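Local coordinates for proteasome assembly chaperone family protein (Thermoplasma acidophilum, PDB 3GAA) that is of unknown function but, as a member of the PAC2 family, may act as a chaperone in proteasome assembly, at residues Arg137-Val142 against Phe185-Ser190. Numbering follows the deposited sequence.
Sequences RPVFAV and FITPTS
The NH1 atom of R137 serves two acceptors at once: it donates to the carbonyl O of P188 at 2.9 Å and forms a salt bridge with D195. The P188 oxygen lies at the edge of the guanidinium, in its plane, and NH1 in turn sits in the carbonyl plane of P188. The side chain gets there by leaving the backbone with CG anti to N (chi1 156°) and bending at chi3, its methylenes running past the P188 ring in the opposite direction. An alanine in its place would probably leave D195 without its charged mate and the P188 carbonyl without this donor.

One residue back along the second strand, T187 meets P138: P188 has no N-H to offer, and P138 O instead accepts a bond from the T187 hydroxyl OG1 at 3.2 Å, tilted from the carbonyl plane, which would partly stand in for the absent amide. The two proline rings meet beside this bond, P138 CD lying 4.0 Å from P188 CG.

Regular pairing then begins, an example of how a short strand joins a sheet beside a long one. Strand 140-142 runs antiparallel to 181-190, which on its other flank lies parallel to 121-130. F140 and I186 form the hydrogen-bonded pair: F140 N reaches I186 O at 2.8 Å, almost straight, and I186 N returns to F140 O at 2.9 Å from above the carbonyl plane.

A141 and F185 are the adjoining non-hydrogen-bonded pair. Here A141 CB approaches CD1 of the F185 ring at 4.1 Å, and V139 CG1 comes equally near F185 CB; F151 adds a further ring. On the sheet face that carries F140 and I186, the end of I186 comes over to V142, CD1 lying 3.6 Å from CG1, while V142 also packs on L75 of a second subunit.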
# COMPACT_ATOMS: atom_id res chain seq x y z
N ARG A 137 -28.47 6.10 -48.94
CA ARG A 137 -28.14 6.18 -47.53
C ARG A 137 -26.68 6.57 -47.35
O ARG A 137 -25.79 5.83 -47.74
CB ARG A 137 -28.42 4.88 -46.83
CG ARG A 137 -27.59 4.70 -45.54
CD ARG A 137 -28.26 3.82 -44.54
NE ARG A 137 -29.03 2.76 -45.17
CZ ARG A 137 -29.91 2.00 -44.51
NH1 ARG A 137 -30.11 2.17 -43.20
NH2 ARG A 137 -30.56 1.05 -45.16
N PRO A 138 -26.44 7.72 -46.70
CA PRO A 138 -25.08 8.23 -46.47
C PRO A 138 -24.32 7.63 -45.24
O PRO A 138 -24.91 7.12 -44.29
CB PRO A 138 -25.34 9.72 -46.25
CG PRO A 138 -26.69 9.76 -45.58
CD PRO A 138 -27.46 8.61 -46.12
N VAL A 139 -23.00 7.70 -45.29
CA VAL A 139 -22.24 7.43 -44.09
C VAL A 139 -21.60 8.71 -43.58
O VAL A 139 -21.08 9.49 -44.34
CB VAL A 139 -21.17 6.32 -44.27
CG1 VAL A 139 -20.40 6.10 -42.97
CG2 VAL A 139 -21.81 5.05 -44.62
N PHE A 140 -21.64 8.91 -42.27
CA PHE A 140 -20.92 10.01 -41.68
C PHE A 140 -19.81 9.51 -40.89
O PHE A 140 -19.77 8.33 -40.55
CB PHE A 140 -21.83 10.87 -40.82
CG PHE A 140 -22.99 11.36 -41.55
CD1 PHE A 140 -22.88 12.48 -42.37
CD2 PHE A 140 -24.15 10.64 -41.54
CE1 PHE A 140 -24.00 12.93 -43.14
CE2 PHE A 140 -25.28 11.08 -42.27
CZ PHE A 140 -25.20 12.23 -43.07
N ALA A 141 -18.89 10.42 -40.62
CA ALA A 141 -17.70 10.18 -39.85
C ALA A 141 -17.45 11.28 -38.81
O ALA A 141 -17.58 12.49 -39.10
CB ALA A 141 -16.52 10.12 -40.76
N VAL A 142 -17.04 10.87 -37.61
CA VAL A 142 -16.28 11.78 -36.78
C VAL A 142 -14.85 11.27 -36.76
O VAL A 142 -14.61 10.14 -36.40
CB VAL A 142 -16.90 12.01 -35.41
CG1 VAL A 142 -18.27 11.32 -35.25
CG2 VAL A 142 -15.90 11.70 -34.33
N PHE A 185 -17.80 5.82 -37.47
CA PHE A 185 -18.71 5.95 -38.59
C PHE A 185 -20.16 5.84 -38.06
O PHE A 185 -20.46 5.00 -37.19
CB PHE A 185 -18.46 4.85 -39.61
CG PHE A 185 -17.14 4.93 -40.32
CD1 PHE A 185 -16.79 6.04 -41.06
CD2 PHE A 185 -16.28 3.89 -40.29
CE1 PHE A 185 -15.64 6.12 -41.72
CE2 PHE A 185 -15.07 3.97 -40.97
CZ PHE A 185 -14.76 5.09 -41.66
N ILE A 186 -21.03 6.72 -38.55
CA ILE A 186 -22.43 6.68 -38.22
C ILE A 186 -23.30 6.62 -39.48
O ILE A 186 -23.04 7.25 -40.52
CB ILE A 186 -22.88 7.89 -37.39
CG1 ILE A 186 -21.93 8.12 -36.19
CG2 ILE A 186 -24.26 7.63 -36.86
CD1 ILE A 186 -20.77 9.11 -36.47
N THR A 187 -24.35 5.82 -39.39
CA THR A 187 -25.21 5.64 -40.53
C THR A 187 -26.67 5.75 -40.09
O THR A 187 -27.01 5.26 -39.07
CB THR A 187 -24.88 4.33 -41.23
OG1 THR A 187 -25.33 4.41 -42.58
CG2 THR A 187 -25.55 3.14 -40.55
N PRO A 188 -27.53 6.44 -40.84
CA PRO A 188 -28.92 6.49 -40.42
C PRO A 188 -29.53 5.10 -40.45
O PRO A 188 -29.30 4.34 -41.38
CB PRO A 188 -29.59 7.36 -41.48
CG PRO A 188 -28.52 7.87 -42.38
CD PRO A 188 -27.33 7.02 -42.18
N THR A 189 -30.31 4.77 -39.45
CA THR A 189 -30.92 3.46 -39.40
C THR A 189 -32.39 3.51 -38.89
O THR A 189 -32.71 4.26 -37.96
CB THR A 189 -29.95 2.42 -38.67
OG1 THR A 189 -30.70 1.43 -37.94
CG2 THR A 189 -28.98 3.10 -37.77
N SER A 190 -33.27 2.76 -39.52
CA SER A 190 -34.70 2.79 -39.20
C SER A 190 -35.04 2.28 -37.80
O SER A 190 -34.66 1.18 -37.41
CB SER A 190 -35.43 1.89 -40.21
OG SER A 190 -36.79 1.69 -39.85